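Local coordinates for ORF14 (Streptomyces clavuligerus, PDB 2WPX), which binds acetyl-CoA as a tandem GNAT-family protein of the clavulanic acid biosynthesis pathway and probably acts as an acyltransferase, at residues P168-L182 with H275-L289. Residues are numbered along the deposited sequence; the frame is centred on the assembly and turned at random.
Sequences PLADGVPAVPAGYSL and HRGHALGTLLKLANL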
loop_
_atom_site.group_PDB
_atom_site.type_symbol
_atom_site.label_atom_id
_atom_site.label_comp_id
_atom_site.label_asym_id
_atom_site.label_seq_id
_atom_site.Cartn_x
_atom_site.Cartn_y
_atom_site.Cartn_z
ATOM N N PRO A 168 -15.980 11.415 -12.172
ATOM C CA PRO A 168 -17.054 10.457 -11.890
ATOM C C PRO A 168 -18.243 11.093 -11.175
ATOM O O PRO A 168 -19.299 10.469 -11.007
ATOM C CB PRO A 168 -16.389 9.433 -10.978
ATOM C CG PRO A 168 -15.264 10.143 -10.362
ATOM C CD PRO A 168 -14.812 11.221 -11.312
ATOM N N LEU A 169 -18.092 12.321 -10.722
ATOM C CA LEU A 169 -19.184 12.855 -9.944
ATOM C C LEU A 169 -19.961 13.865 -10.816
ATOM O O LEU A 169 -20.767 14.616 -10.330
ATOM C CB LEU A 169 -18.655 13.441 -8.627
ATOM C CG LEU A 169 -18.305 12.487 -7.469
ATOM C CD1 LEU A 169 -17.270 13.146 -6.524
ATOM C CD2 LEU A 169 -19.566 12.220 -6.684
ATOM N N ALA A 170 -19.714 13.858 -12.126
ATOM C CA ALA A 170 -20.435 14.823 -12.989
ATOM C C ALA A 170 -21.965 14.636 -12.916
ATOM O O ALA A 170 -22.661 15.600 -13.077
ATOM C CB ALA A 170 -19.957 14.775 -14.471
ATOM N N ASP A 171 -22.473 13.416 -12.679
ATOM C CA ASP A 171 -23.932 13.205 -12.466
ATOM C C ASP A 171 -24.255 12.978 -10.996
ATOM O O ASP A 171 -25.084 12.133 -10.681
ATOM C CB ASP A 171 -24.471 12.003 -13.272
ATOM C CG ASP A 171 -24.333 12.216 -14.774
ATOM O OD1 ASP A 171 -24.691 13.339 -15.227
ATOM O OD2 ASP A 171 -23.846 11.294 -15.488
ATOM N N GLY A 172 -23.566 13.682 -10.107
ATOM C CA GLY A 172 -23.846 13.615 -8.671
ATOM C C GLY A 172 -23.648 12.246 -8.063
ATOM O O GLY A 172 -23.069 11.369 -8.665
ATOM N N VAL A 173 -24.154 12.058 -6.870
ATOM C CA VAL A 173 -24.074 10.779 -6.178
ATOM C C VAL A 173 -25.446 10.098 -6.318
ATOM O O VAL A 173 -26.498 10.730 -6.196
ATOM C CB VAL A 173 -23.766 11.052 -4.672
ATOM C CG1 VAL A 173 -23.588 9.747 -3.827
ATOM C CG2 VAL A 173 -22.533 11.968 -4.494
ATOM N N PRO A 174 -25.457 8.788 -6.543
ATOM C CA PRO A 174 -26.685 8.007 -6.716
ATOM C C PRO A 174 -27.453 7.981 -5.371
ATOM O O PRO A 174 -26.844 8.225 -4.282
ATOM C CB PRO A 174 -26.158 6.592 -6.997
ATOM C CG PRO A 174 -24.678 6.781 -7.277
ATOM C CD PRO A 174 -24.267 7.927 -6.470
ATOM N N ALA A 175 -28.756 7.674 -5.467
ATOM C CA ALA A 175 -29.652 7.567 -4.310
ATOM C C ALA A 175 -29.264 6.373 -3.444
ATOM O O ALA A 175 -28.807 5.346 -3.938
ATOM C CB ALA A 175 -31.083 7.411 -4.786
ATOM N N VAL A 176 -29.421 6.539 -2.148
ATOM C CA VAL A 176 -29.322 5.458 -1.184
ATOM C C VAL A 176 -30.550 4.553 -1.252
ATOM O O VAL A 176 -31.691 4.998 -1.203
ATOM C CB VAL A 176 -29.189 6.070 0.251
ATOM C CG1 VAL A 176 -28.812 5.029 1.291
ATOM C CG2 VAL A 176 -28.167 7.248 0.218
ATOM N N PRO A 177 -30.317 3.256 -1.406
ATOM C CA PRO A 177 -31.421 2.300 -1.510
ATOM C C PRO A 177 -32.254 2.268 -0.224
ATOM O O PRO A 177 -31.711 2.467 0.866
ATOM C CB PRO A 177 -30.714 0.954 -1.707
ATOM C CG PRO A 177 -29.247 1.201 -1.586
ATOM C CD PRO A 177 -29.021 2.683 -1.793
ATOM N N ALA A 178 -33.556 1.989 -0.364
ATOM C CA ALA A 178 -34.481 1.909 0.755
ATOM C C ALA A 178 -33.952 0.885 1.723
ATOM O O ALA A 178 -33.414 -0.142 1.323
ATOM C CB ALA A 178 -35.865 1.520 0.262
ATOM N N GLY A 179 -34.083 1.170 3.005
ATOM C CA GLY A 179 -33.525 0.291 4.025
ATOM C C GLY A 179 -32.125 0.690 4.461
ATOM O O GLY A 179 -31.621 0.167 5.489
ATOM N N TYR A 180 -31.469 1.586 3.706
ATOM C CA TYR A 180 -30.054 1.938 4.046
ATOM C C TYR A 180 -29.806 3.379 4.480
ATOM O O TYR A 180 -30.570 4.245 4.151
ATOM C CB TYR A 180 -29.098 1.569 2.907
ATOM C CG TYR A 180 -29.137 0.091 2.603
ATOM C CD1 TYR A 180 -30.103 -0.439 1.734
ATOM C CD2 TYR A 180 -28.235 -0.786 3.218
ATOM C CE1 TYR A 180 -30.157 -1.798 1.473
ATOM C CE2 TYR A 180 -28.286 -2.133 2.981
ATOM C CZ TYR A 180 -29.249 -2.637 2.102
ATOM O OH TYR A 180 -29.269 -3.987 1.844
ATOM N N SER A 181 -28.743 3.638 5.233
ATOM C CA SER A 181 -28.298 5.029 5.321
ATOM C C SER A 181 -26.797 5.177 5.284
ATOM O O SER A 181 -26.055 4.315 5.752
ATOM C CB SER A 181 -28.891 5.733 6.523
ATOM O OG SER A 181 -28.781 4.880 7.607
ATOM N N LEU A 182 -26.356 6.295 4.727
ATOM C CA LEU A 182 -24.940 6.595 4.601
ATOM C C LEU A 182 -24.430 7.190 5.884
ATOM O O LEU A 182 -25.067 8.081 6.419
ATOM C CB LEU A 182 -24.787 7.637 3.522
ATOM C CG LEU A 182 -24.945 6.899 2.209
ATOM C CD1 LEU A 182 -24.479 7.832 1.125
ATOM C CD2 LEU A 182 -24.050 5.651 2.208
ATOM N N HIS A 275 -25.531 -8.216 1.643
ATOM C CA HIS A 275 -25.999 -6.966 1.075
ATOM C C HIS A 275 -25.466 -6.668 -0.325
ATOM O O HIS A 275 -25.300 -5.503 -0.708
ATOM C CB HIS A 275 -25.733 -5.826 2.052
ATOM C CG HIS A 275 -26.418 -6.030 3.367
ATOM N ND1 HIS A 275 -27.697 -5.579 3.619
ATOM C CD2 HIS A 275 -26.026 -6.688 4.482
ATOM C CE1 HIS A 275 -28.061 -5.944 4.839
ATOM N NE2 HIS A 275 -27.060 -6.611 5.389
ATOM N N ARG A 276 -25.191 -7.734 -1.070
ATOM C CA ARG A 276 -24.758 -7.567 -2.435
ATOM C C ARG A 276 -26.062 -7.241 -3.157
ATOM O O ARG A 276 -27.159 -7.413 -2.582
ATOM C CB ARG A 276 -24.176 -8.877 -3.009
ATOM C CG ARG A 276 -22.936 -9.497 -2.283
ATOM C CD ARG A 276 -21.765 -8.482 -2.142
ATOM N NE ARG A 276 -21.306 -7.953 -3.437
ATOM C CZ ARG A 276 -20.346 -8.520 -4.158
ATOM N NH1 ARG A 276 -19.756 -9.617 -3.710
ATOM N NH2 ARG A 276 -19.976 -8.004 -5.317
ATOM N N GLY A 277 -25.936 -6.759 -4.388
ATOM C CA GLY A 277 -27.073 -6.609 -5.272
ATOM C C GLY A 277 -27.813 -5.301 -5.147
ATOM O O GLY A 277 -28.826 -5.108 -5.789
ATOM N N HIS A 278 -27.299 -4.400 -4.322
ATOM C CA HIS A 278 -27.889 -3.068 -4.177
ATOM C C HIS A 278 -26.964 -1.960 -4.668
ATOM O O HIS A 278 -27.207 -0.776 -4.407
ATOM C CB HIS A 278 -28.231 -2.824 -2.717
ATOM C CG HIS A 278 -29.161 -3.851 -2.144
ATOM N ND1 HIS A 278 -28.721 -5.031 -1.584
ATOM C CD2 HIS A 278 -30.514 -3.897 -2.102
ATOM C CE1 HIS A 278 -29.762 -5.765 -1.229
ATOM N NE2 HIS A 278 -30.858 -5.091 -1.524
ATOM N N ALA A 279 -25.882 -2.320 -5.355
ATOM C CA ALA A 279 -24.951 -1.268 -5.831
ATOM C C ALA A 279 -24.335 -0.408 -4.709
ATOM O O ALA A 279 -24.037 0.768 -4.907
ATOM C CB ALA A 279 -25.626 -0.368 -6.847
ATOM N N LEU A 280 -24.125 -1.002 -3.549
ATOM C CA LEU A 280 -23.416 -0.358 -2.442
ATOM C C LEU A 280 -21.990 0.086 -2.800
ATOM O O LEU A 280 -21.559 1.166 -2.436
ATOM C CB LEU A 280 -23.379 -1.313 -1.259
ATOM C CG LEU A 280 -24.530 -1.168 -0.277
ATOM C CD1 LEU A 280 -25.681 -0.360 -0.828
ATOM C CD2 LEU A 280 -24.966 -2.470 0.331
ATOM N N GLY A 281 -21.271 -0.700 -3.574
ATOM C CA GLY A 281 -19.865 -0.315 -3.854
ATOM C C GLY A 281 -19.712 0.943 -4.691
ATOM O O GLY A 281 -18.837 1.772 -4.437
ATOM N N THR A 282 -20.549 1.075 -5.727
ATOM C CA THR A 282 -20.605 2.324 -6.469
ATOM C C THR A 282 -21.065 3.480 -5.582
ATOM O O THR A 282 -20.494 4.535 -5.599
ATOM C CB THR A 282 -21.490 2.184 -7.713
ATOM O OG1 THR A 282 -20.910 1.174 -8.558
ATOM C CG2 THR A 282 -21.515 3.486 -8.490
ATOM N N LEU A 283 -22.102 3.277 -4.791
ATOM C CA LEU A 283 -22.624 4.380 -4.001
ATOM C C LEU A 283 -21.561 4.814 -3.010
ATOM O O LEU A 283 -21.289 5.980 -2.868
ATOM C CB LEU A 283 -23.874 3.954 -3.231
ATOM C CG LEU A 283 -24.239 4.894 -2.080
ATOM C CD1 LEU A 283 -24.808 6.197 -2.614
ATOM C CD2 LEU A 283 -25.217 4.215 -1.148
ATOM N N LEU A 284 -20.969 3.848 -2.313
ATOM C CA LEU A 284 -19.919 4.094 -1.357
ATOM C C LEU A 284 -18.683 4.851 -1.962
ATOM O O LEU A 284 -18.240 5.845 -1.406
ATOM C CB LEU A 284 -19.539 2.778 -0.658
ATOM C CG LEU A 284 -20.532 2.326 0.421
ATOM C CD1 LEU A 284 -20.089 0.999 1.003
ATOM C CD2 LEU A 284 -20.715 3.359 1.572
ATOM N N LYS A 285 -18.154 4.421 -3.099
ATOM C CA LYS A 285 -16.979 5.125 -3.653
ATOM C C LYS A 285 -17.273 6.545 -4.053
ATOM O O LYS A 285 -16.444 7.442 -3.821
ATOM C CB LYS A 285 -16.350 4.391 -4.837
ATOM C CG LYS A 285 -15.731 3.102 -4.461
ATOM C CD LYS A 285 -15.385 2.393 -5.741
ATOM C CE LYS A 285 -14.080 1.629 -5.605
ATOM N NZ LYS A 285 -14.475 0.364 -5.020
ATOM N N LEU A 286 -18.463 6.758 -4.632
ATOM C CA LEU A 286 -18.826 8.079 -5.102
ATOM C C LEU A 286 -19.146 8.978 -3.937
ATOM O O LEU A 286 -18.718 10.136 -3.936
ATOM C CB LEU A 286 -19.989 8.037 -6.063
ATOM C CG LEU A 286 -19.560 7.598 -7.450
ATOM C CD1 LEU A 286 -20.838 7.308 -8.180
ATOM C CD2 LEU A 286 -18.783 8.699 -8.165
ATOM N N ALA A 287 -19.873 8.474 -2.938
ATOM C CA ALA A 287 -20.140 9.314 -1.762
ATOM C C ALA A 287 -18.835 9.623 -1.027
ATOM O O ALA A 287 -18.627 10.754 -0.614
ATOM C CB ALA A 287 -21.179 8.621 -0.771
ATOM N N ASN A 288 -17.963 8.625 -0.846
ATOM C CA ASN A 288 -16.669 8.893 -0.179
ATOM C C ASN A 288 -15.756 9.841 -0.971
ATOM O O ASN A 288 -15.040 10.636 -0.384
ATOM C CB ASN A 288 -15.901 7.610 0.120
ATOM C CG ASN A 288 -15.042 7.720 1.399
ATOM O OD1 ASN A 288 -13.914 7.200 1.448
ATOM N ND2 ASN A 288 -15.576 8.390 2.434
ATOM N N LEU A 289 -15.762 9.738 -2.297
ATOM C CA LEU A 289 -14.961 10.651 -3.088
ATOM C C LEU A 289 -15.487 12.079 -2.902
ATOM O O LEU A 289 -14.740 13.023 -2.725
ATOM C CB LEU A 289 -14.932 10.255 -4.559
ATOM C CG LEU A 289 -14.035 11.125 -5.485
ATOM C CD1 LEU A 289 -12.609 10.959 -5.108
ATOM C CD2 LEU A 289 -14.214 10.839 -6.989
#
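With chi1 at -60°, Tyr180 sets its CG anti to the carbonyl carbon and sends its hydroxyl to the loop before helix 280-295, where OH and His275 ND1 share a hydrogen bond of 2.9 Å. The bond lies near the planes of both rings, which meet rim to rim and almost perpendicular. The same hydroxyl also lies over one face of the His278 imidazole, off toward its rim and 3.6 Å from His278 CE1; the two rings form a tilted edge-to-face pair, the edge of Tyr180 toward the His278 face, with planes at 51°. Further along, Leu283, its CG anti to the backbone N (chi1 163°), spreads its methyls: CD1 lies 3.9 Å from Val173 CG1, while CD2 meets Leu182 CD2 at 3.8 Å and approaches Pro177 CD. Leu286 CD1 lies against the Pro174 ring, 3.9 Å from Pro174 CD, and its CD2 turns to Pro168 and Leu169. Leu289 CD2 closes this apolar row, 3.6 Å from Pro168 CG. Residues 173-177 run extended along the helix, from Leu286 back toward its start, and the type II turn Pro177-Tyr180 then leads into edge strand 180-185, paired with strand 234-242, whose Thr238 touches Leu182, Leu284 and Ala287.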